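Local coordinates for spindle assembly abnormal protein 6 homolog (Drosophila melanogaster, PDB 5AL7) that builds the central scaffold of the centriole, its homodimers joining head to head into the ninefold cartwheel that sets centriole symmetry, at residues L60-L65 / I76-S81; A15-G20 / Y51-D56. The protein carries 1 engineered substitution. All blocks are in the same frame, centred on the assembly; numbering follows the deposited sequence.

Contact 1: residues L60-L65 / I76-S81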
ATOM      1  N   LEU A  60     -24.024  10.869  -7.212  1.00 29.45           N
ATOM      2  CA  LEU A  60     -23.487  10.103  -6.104  1.00 28.45           C
ATOM      3  C   LEU A  60     -22.204  10.731  -5.589  1.00 33.38           C
ATOM      4  O   LEU A  60     -21.215  10.843  -6.313  1.00 42.64           O
ATOM      5  CB  LEU A  60     -23.244   8.657  -6.519  1.00 30.79           C
ATOM      6  CG  LEU A  60     -22.765   7.735  -5.402  1.00 41.23           C
ATOM      7  CD1 LEU A  60     -23.786   7.647  -4.272  1.00 46.57           C
ATOM      8  CD2 LEU A  60     -22.499   6.368  -5.974  1.00 37.78           C
ATOM      9  N   LEU A  61     -22.220  11.116  -4.322  1.00 28.21           N
ATOM     10  CA  LEU A  61     -21.063  11.747  -3.708  1.00 36.82           C
ATOM     11  C   LEU A  61     -20.549  10.945  -2.525  1.00 33.02           C
ATOM     12  O   LEU A  61     -21.327  10.493  -1.679  1.00 30.17           O
ATOM     13  CB  LEU A  61     -21.411  13.155  -3.243  1.00 33.61           C
ATOM     14  CG  LEU A  61     -20.370  13.843  -2.361  1.00 24.86           C
ATOM     15  CD1 LEU A  61     -19.168  14.311  -3.171  1.00 39.25           C
ATOM     16  CD2 LEU A  61     -21.005  14.980  -1.613  1.00 24.03           C
ATOM     17  N   GLN A  62     -19.237  10.764  -2.459  1.00 22.73           N
ATOM     18  CA  GLN A  62     -18.672  10.137  -1.277  1.00 33.22           C
ATOM     19  C   GLN A  62     -17.503  10.932  -0.722  1.00 29.12           C
ATOM     20  O   GLN A  62     -16.618  11.390  -1.474  1.00 23.94           O
ATOM     21  CB  GLN A  62     -18.228   8.706  -1.555  1.00 37.60           C
ATOM     22  CG  GLN A  62     -18.110   7.893  -0.280  1.00 33.40           C
ATOM     23  CD  GLN A  62     -17.399   6.590  -0.485  1.00 31.23           C
ATOM     24  OE1 GLN A  62     -16.204   6.572  -0.776  1.00 36.03           O
ATOM     25  NE2 GLN A  62     -18.112   5.487  -0.316  1.00 40.35           N
ATOM     26  N   LEU A  63     -17.542  11.124   0.594  1.00 20.84           N
ATOM     27  CA  LEU A  63     -16.461  11.755   1.347  1.00 32.13           C
ATOM     28  C   LEU A  63     -15.858  10.736   2.299  1.00 30.47           C
ATOM     29  O   LEU A  63     -16.557  10.167   3.141  1.00 31.77           O
ATOM     30  CB  LEU A  63     -16.948  12.966   2.145  1.00 20.62           C
ATOM     31  CG  LEU A  63     -17.613  14.137   1.431  1.00 33.65           C
ATOM     32  CD1 LEU A  63     -18.200  15.111   2.442  1.00 38.85           C
ATOM     33  CD2 LEU A  63     -16.609  14.835   0.560  1.00 39.16           C
ATOM     34  N   ARG A  64     -14.569  10.478   2.142  1.00 28.12           N
ATOM     35  CA  ARG A  64     -13.877   9.559   3.029  1.00 35.48           C
ATOM     36  C   ARG A  64     -12.900  10.290   3.918  1.00 33.34           C
ATOM     37  O   ARG A  64     -12.109  11.120   3.462  1.00 40.44           O
ATOM     38  CB  ARG A  64     -13.157   8.467   2.233  1.00 34.96           C
ATOM     39  CG  ARG A  64     -14.095   7.379   1.747  1.00 32.02           C
ATOM     40  CD  ARG A  64     -13.364   6.334   0.950  1.00 22.21           C
ATOM     41  NE  ARG A  64     -13.126   6.802  -0.408  1.00 21.46           N
ATOM     42  CZ  ARG A  64     -11.923   7.097  -0.878  1.00 36.54           C
ATOM     43  NH1 ARG A  64     -10.847   6.923  -0.108  1.00 36.97           N
ATOM     44  NH2 ARG A  64     -11.798   7.535  -2.124  1.00 26.32           N
ATOM     45  N   LEU A  65     -12.963   9.966   5.201  1.00 25.44           N
ATOM     46  CA  LEU A  65     -12.088  10.566   6.193  1.00 29.76           C
ATOM     47  C   LEU A  65     -11.264   9.484   6.884  1.00 26.26           C
ATOM     48  O   LEU A  65     -11.826   8.548   7.459  1.00 41.00           O
ATOM     49  CB  LEU A  65     -12.921  11.347   7.200  1.00 39.66           C
ATOM     50  CG  LEU A  65     -12.259  12.364   8.112  1.00 29.40           C
ATOM     51  CD1 LEU A  65     -11.858  13.607   7.324  1.00 26.38           C
ATOM     52  CD2 LEU A  65     -13.246  12.691   9.202  1.00 23.35           C
ATOM     53  N   ILE A  76     -17.025   7.194   6.539  1.00 23.33           N
ATOM     54  CA  ILE A  76     -17.500   7.438   5.186  1.00 23.82           C
ATOM     55  C   ILE A  76     -18.857   8.105   5.179  1.00 29.56           C
ATOM     56  O   ILE A  76     -19.757   7.683   5.906  1.00 21.11           O
ATOM     57  CB  ILE A  76     -17.583   6.127   4.380  1.00 23.39           C
ATOM     58  CG1 ILE A  76     -16.203   5.484   4.279  1.00 39.40           C
ATOM     59  CG2 ILE A  76     -18.167   6.383   3.003  1.00 27.08           C
ATOM     60  CD1 ILE A  76     -16.173   4.229   3.454  1.00 50.14           C
ATOM     61  N   THR A  77     -18.989   9.142   4.353  1.00 27.49           N
ATOM     62  CA  THR A  77     -20.278   9.777   4.083  1.00 22.99           C
ATOM     63  C   THR A  77     -20.674   9.620   2.622  1.00 24.83           C
ATOM     64  O   THR A  77     -19.972  10.086   1.716  1.00 25.85           O
ATOM     65  CB  THR A  77     -20.253  11.273   4.433  1.00 29.63           C
ATOM     66  OG1 THR A  77     -20.231  11.423   5.857  1.00 52.75           O
ATOM     67  CG2 THR A  77     -21.486  11.945   3.917  1.00 27.33           C
ATOM     68  N   THR A  78     -21.799   8.963   2.380  1.00 33.26           N
ATOM     69  CA  THR A  78     -22.250   8.766   1.003  1.00 29.06           C
ATOM     70  C   THR A  78     -23.640   9.336   0.782  1.00 27.04           C
ATOM     71  O   THR A  78     -24.612   8.874   1.377  1.00 32.58           O
ATOM     72  CB  THR A  78     -22.261   7.274   0.612  1.00 36.38           C
ATOM     73  OG1 THR A  78     -21.038   6.652   1.035  1.00 39.28           O
ATOM     74  CG2 THR A  78     -22.416   7.131  -0.897  1.00 28.52           C
ATOM     75  N   VAL A  79     -23.740  10.342  -0.078  1.00 34.34           N
ATOM     76  CA  VAL A  79     -25.036  10.948  -0.361  1.00 45.71           C
ATOM     77  C   VAL A  79     -25.382  10.817  -1.848  1.00 41.08           C
ATOM     78  O   VAL A  79     -24.610  11.216  -2.720  1.00 37.07           O
ATOM     79  CB  VAL A  79     -25.094  12.447   0.090  1.00 47.12           C
ATOM     80  CG1 VAL A  79     -23.798  13.178  -0.215  1.00 42.40           C
ATOM     81  CG2 VAL A  79     -26.303  13.155  -0.529  1.00 31.03           C
ATOM     82  N   ASP A  80     -26.540  10.223  -2.123  1.00 45.38           N
ATOM     83  CA  ASP A  80     -27.042  10.081  -3.483  1.00 46.94           C
ATOM     84  C   ASP A  80     -28.244  11.007  -3.684  1.00 63.14           C
ATOM     85  O   ASP A  80     -28.445  11.929  -2.900  1.00 75.17           O
ATOM     86  CB  ASP A  80     -27.425   8.632  -3.772  1.00 44.95           C
ATOM     87  CG  ASP A  80     -28.415   8.083  -2.766  1.00 63.66           C
ATOM     88  OD1 ASP A  80     -29.621   8.380  -2.893  1.00 76.75           O
ATOM     89  OD2 ASP A  80     -27.996   7.332  -1.861  1.00 68.66           O
ATOM     90  N   SER A  81     -29.035  10.768  -4.728  1.00 60.38           N
ATOM     91  CA  SER A  81     -30.186  11.624  -5.035  1.00 53.76           C
ATOM     92  C   SER A  81     -31.224  11.664  -3.921  1.00 60.26           C
ATOM     93  O   SER A  81     -31.660  12.746  -3.503  1.00 74.65           O
ATOM     94  CB  SER A  81     -30.859  11.181  -6.334  1.00 50.23           C
ATOM     95  OG  SER A  81     -30.031  11.465  -7.446  1.00 48.83           O
TER
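Q62 and T78 face each other across the antiparallel hairpin of strands 60-67 and 70-80, part of the β-sheet of the SAS-6 N-terminal head domain. The backbone bonds come in two pairs: L61 with V79 and L63 with T77 exchange N-H and C=O in both directions, each bond 2.9 Å from N to O. Between them Q62 and T78 form a non-hydrogen-bonded pair, and T78 CA lies 3.3 Å from L61 O in a CA-H···O contact.

Q62, R64 and T78 lie on one face, with L60 and I76 among them. CG of Q62 stands anti to its backbone N (chi1 -160°), and the chain runs on extended, which brings its amide to T78 OG1 and I76 CG2. NE2 gives a weak hydrogen bond to T78 OG1 at 3.4 Å and another weak one to A15 O, while OE1 takes a weak bond from R64 NE in the plane of the guanidinium. The stronger partner of R64 is E53, which forms a salt bridge with NH2.

Carbon packing fills in around the bonds: I76 CG2 packs against the Q62 amide, I76 CG1 lies 3.8 Å from R64 CG, the two side chains side by side, and L60 CD1 meets T78 CG2 at 3.7 Å. On the other face L61 CD2 touches V79 CG1 at 3.6 Å, and both residues pack against F100 of helix 97-113. An alanine in place of Q62 would probably leave T78 OG1 and R64 NE without this mate and open a gap beside I76 CG2.

The four backbone bonds thus fix the strand pairing, while the weak bonds of Q62 probably serve to orient its amide.

Contact 2: residues A15-G20 / Y51-D56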
ATOM      1  N   ALA A  15     -21.251   1.546   0.665  1.00 49.14           N
ATOM      2  CA  ALA A  15     -21.025   1.967  -0.695  1.00 52.72           C
ATOM      3  C   ALA A  15     -19.537   2.109  -0.964  1.00 55.60           C
ATOM      4  O   ALA A  15     -18.812   2.783  -0.220  1.00 46.14           O
ATOM      5  CB  ALA A  15     -21.756   3.277  -0.975  1.00 45.30           C
ATOM      6  N   LYS A  16     -19.100   1.447  -2.030  1.00 49.99           N
ATOM      7  CA  LYS A  16     -17.735   1.538  -2.516  1.00 51.06           C
ATOM      8  C   LYS A  16     -17.765   2.308  -3.815  1.00 42.98           C
ATOM      9  O   LYS A  16     -18.616   2.061  -4.660  1.00 52.25           O
ATOM     10  CB  LYS A  16     -17.134   0.153  -2.740  1.00 54.68           C
ATOM     11  CG  LYS A  16     -17.073  -0.693  -1.505  1.00 47.46           C
ATOM     12  CD  LYS A  16     -17.167  -2.158  -1.865  1.00 56.81           C
ATOM     13  CE  LYS A  16     -17.524  -2.964  -0.627  1.00 80.79           C
ATOM     14  NZ  LYS A  16     -18.929  -2.706  -0.169  1.00 85.31           N
ATOM     15  N   MET A  17     -16.861   3.266  -3.960  1.00 40.01           N
ATOM     16  CA  MET A  17     -16.758   4.038  -5.189  1.00 38.59           C
ATOM     17  C   MET A  17     -15.935   3.267  -6.223  1.00 43.78           C
ATOM     18  O   MET A  17     -14.853   3.696  -6.616  1.00 49.92           O
ATOM     19  CB  MET A  17     -16.160   5.415  -4.905  1.00 38.97           C
ATOM     20  CG  MET A  17     -17.016   6.253  -3.956  1.00 41.64           C
ATOM     21  SD  MET A  17     -18.640   6.727  -4.610  1.00 44.77           S
ATOM     22  CE  MET A  17     -18.161   8.050  -5.720  1.00 35.93           C
ATOM     23  N   ASP A  18     -16.439   2.096  -6.610  1.00 41.15           N
ATOM     24  CA  ASP A  18     -15.785   1.237  -7.593  1.00 34.09           C
ATOM     25  C   ASP A  18     -16.412   1.431  -8.975  1.00 39.15           C
ATOM     26  O   ASP A  18     -17.065   0.526  -9.505  1.00 39.92           O
ATOM     27  CB  ASP A  18     -15.882  -0.229  -7.162  1.00 35.15           C
ATOM     28  CG  ASP A  18     -14.838  -1.114  -7.839  1.00 49.18           C
ATOM     29  OD1 ASP A  18     -14.073  -0.591  -8.687  1.00 47.69           O
ATOM     30  OD2 ASP A  18     -14.787  -2.334  -7.523  1.00 48.91           O
ATOM     31  N   TYR A  19     -16.246   2.626  -9.538  1.00 37.38           N
ATOM     32  CA  TYR A  19     -16.865   2.945 -10.818  1.00 37.84           C
ATOM     33  C   TYR A  19     -15.826   3.305 -11.870  1.00 49.33           C
ATOM     34  O   TYR A  19     -16.147   3.943 -12.882  1.00 53.91           O
ATOM     35  CB  TYR A  19     -17.876   4.086 -10.668  1.00 32.43           C
ATOM     36  CG  TYR A  19     -19.008   3.745  -9.738  1.00 34.32           C
ATOM     37  CD1 TYR A  19     -20.036   2.906 -10.145  1.00 40.24           C
ATOM     38  CD2 TYR A  19     -19.050   4.265  -8.443  1.00 35.17           C
ATOM     39  CE1 TYR A  19     -21.078   2.583  -9.290  1.00 43.14           C
ATOM     40  CE2 TYR A  19     -20.085   3.950  -7.581  1.00 37.72           C
ATOM     41  CZ  TYR A  19     -21.097   3.110  -8.013  1.00 44.87           C
ATOM     42  OH  TYR A  19     -22.129   2.791  -7.163  1.00 48.62           O
ATOM     43  N   GLY A  20     -14.580   2.919 -11.622  1.00 34.18           N
ATOM     44  CA  GLY A  20     -13.535   3.085 -12.610  1.00 35.81           C
ATOM     45  C   GLY A  20     -13.361   4.515 -13.056  1.00 35.78           C
ATOM     46  O   GLY A  20     -13.304   5.435 -12.242  1.00 50.35           O
ATOM     47  N   TYR A  51     -10.655  12.546   1.389  1.00 29.84           N
ATOM     48  CA  TYR A  51     -10.845  12.103   0.016  1.00 34.50           C
ATOM     49  C   TYR A  51     -12.245  12.466  -0.448  1.00 33.50           C
ATOM     50  O   TYR A  51     -13.221  11.929   0.072  1.00 35.35           O
ATOM     51  CB  TYR A  51     -10.688  10.586  -0.102  1.00 21.35           C
ATOM     52  CG  TYR A  51      -9.391  10.027   0.398  1.00 28.78           C
ATOM     53  CD1 TYR A  51      -9.237   9.651   1.730  1.00 38.54           C
ATOM     54  CD2 TYR A  51      -8.320   9.854  -0.460  1.00 31.83           C
ATOM     55  CE1 TYR A  51      -8.037   9.120   2.186  1.00 38.94           C
ATOM     56  CE2 TYR A  51      -7.123   9.325  -0.016  1.00 36.28           C
ATOM     57  CZ  TYR A  51      -6.986   8.961   1.302  1.00 31.76           C
ATOM     58  OH  TYR A  51      -5.790   8.441   1.731  1.00 36.11           O
ATOM     59  N   ALA A  52     -12.366  13.330  -1.445  1.00 28.66           N
ATOM     60  CA  ALA A  52     -13.698  13.723  -1.897  1.00 33.87           C
ATOM     61  C   ALA A  52     -13.925  13.347  -3.360  1.00 35.76           C
ATOM     62  O   ALA A  52     -13.252  13.881  -4.254  1.00 45.13           O
ATOM     63  CB  ALA A  52     -13.902  15.229  -1.681  1.00 28.52           C
ATOM     64  N   GLU A  53     -14.858  12.434  -3.628  1.00 34.97           N
ATOM     65  CA  GLU A  53     -15.067  12.055  -5.035  1.00 36.36           C
ATOM     66  C   GLU A  53     -16.532  11.772  -5.394  1.00 30.76           C
ATOM     67  O   GLU A  53     -17.318  11.333  -4.550  1.00 36.98           O
ATOM     68  CB  GLU A  53     -14.190  10.842  -5.384  1.00 38.02           C
ATOM     69  CG  GLU A  53     -14.369   9.615  -4.491  1.00 50.74           C
ATOM     70  CD  GLU A  53     -13.204   8.618  -4.576  1.00 54.59           C
ATOM     71  OE1 GLU A  53     -12.045   9.047  -4.791  1.00 49.35           O
ATOM     72  OE2 GLU A  53     -13.450   7.402  -4.431  1.00 51.92           O
ATOM     73  N   ARG A  54     -16.884  12.017  -6.654  1.00 25.90           N
ATOM     74  CA  ARG A  54     -18.249  11.772  -7.140  1.00 39.76           C
ATOM     75  C   ARG A  54     -18.280  10.888  -8.409  1.00 32.50           C
ATOM     76  O   ARG A  54     -17.254  10.617  -9.027  1.00 28.31           O
ATOM     77  CB  ARG A  54     -18.969  13.093  -7.423  1.00 34.89           C
ATOM     78  CG  ARG A  54     -18.579  13.707  -8.754  1.00 41.57           C
ATOM     79  CD  ARG A  54     -19.446  14.895  -9.153  1.00 67.15           C
ATOM     80  NE  ARG A  54     -19.117  15.317 -10.515  1.00 90.03           N
ATOM     81  CZ  ARG A  54     -18.285  16.313 -10.815  1.00 91.65           C
ATOM     82  NH1 ARG A  54     -17.716  17.025  -9.847  1.00 81.76           N
ATOM     83  NH2 ARG A  54     -18.036  16.610 -12.086  1.00 91.33           N
ATOM     84  N   VAL A  55     -19.469  10.450  -8.795  1.00 29.83           N
ATOM     85  CA  VAL A  55     -19.639   9.667 -10.013  1.00 31.27           C
ATOM     86  C   VAL A  55     -20.133  10.579 -11.144  1.00 35.65           C
ATOM     87  O   VAL A  55     -20.984  11.441 -10.932  1.00 48.31           O
ATOM     88  CB  VAL A  55     -20.634   8.500  -9.797  1.00 39.21           C
ATOM     89  CG1 VAL A  55     -20.611   7.575 -10.967  1.00 40.02           C
ATOM     90  CG2 VAL A  55     -20.272   7.724  -8.550  1.00 46.40           C
ATOM     91  N   ASP A  56     -19.585  10.410 -12.340  1.00 32.77           N
ATOM     92  CA  ASP A  56     -19.901  11.322 -13.437  1.00 41.47           C
ATOM     93  C   ASP A  56     -21.291  11.094 -14.065  1.00 44.29           C
ATOM     94  O   ASP A  56     -21.957  12.046 -14.495  1.00 51.43           O
ATOM     95  CB  ASP A  56     -18.798  11.240 -14.509  1.00 41.74           C
ATOM     96  CG  ASP A  56     -18.901  10.001 -15.396  1.00 56.20           C
ATOM     97  OD1 ASP A  56     -19.465   8.977 -14.966  1.00 62.20           O
ATOM     98  OD2 ASP A  56     -18.387  10.053 -16.533  1.00 64.14           O
TER
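M17 and Y19 approach E53 and V55 from a loop with no regular secondary structure, in which M17 sits at the centre of an inverse γ-turn, and even the nearest CA atoms of the two segments, those of Y19 and V55, are 7.3 Å apart. The loop precedes strand 23-36 and lies against strand 44-55 of the β-sheet in the SAS-6 N-terminal head domain, whose fold belongs to the XRCC4-like superfamily. Side chains, rather than strand pairing, bridge the distance, and the contact is made by packing.

M17 does most of this work. Its CB points toward the strand, and the side chain then bends at both chi2 and chi3, the latter (-77°) turning the terminal CE in to the strand. CE rests 3.6 Å from E53 O and also lies close to the carbonyl carbon of R54. Nearer the backbone, the M17 and E53 side chains run antiparallel past one another, with M17 CB 3.4 Å from E53 OE2. That oxygen is also engaged by the R64 guanidinium on the neighbouring strand, so the methylene groups of M17 lie beside a buried ion pair and probably help to shield it from solvent. The backbone N of M17 is itself held by the hydroxyl of Y167, which ties the turn to helix 161-187, the helix leading into the coiled-coil stalk.

Y19 adds the outer part of the contact. Its hydroxyl is hydrogen-bonded to K58 NZ, while the Y19 and V55 side chains are about perpendicular. A single methyl group of V55 serves both loop residues: CG2 lies 3.5 Å from M17 CE and 3.7 Å from Y19 CD2.

Overall arrangement
Both contacts lie in the N-terminal head domain, their centres about 8 Å apart, and they come in series along the chain, with both segments of contact 2 preceding those of contact 1. They meet on one sheet, where strand 44-55 of contact 2 is the antiparallel neighbour of strand 60-67 of contact 1. Backbone bonds join the two strands at Y51 and R64 and at E53 and Q62. The loop 15-20 passes over the face of the hairpin that carries Q62 and T78, where Q62 OE1 comes within 3.3 Å of M17 CG. Y167 touches residues of both contacts, so this part of the head packs against helix 161-187, from which the dimerising coiled coil continues.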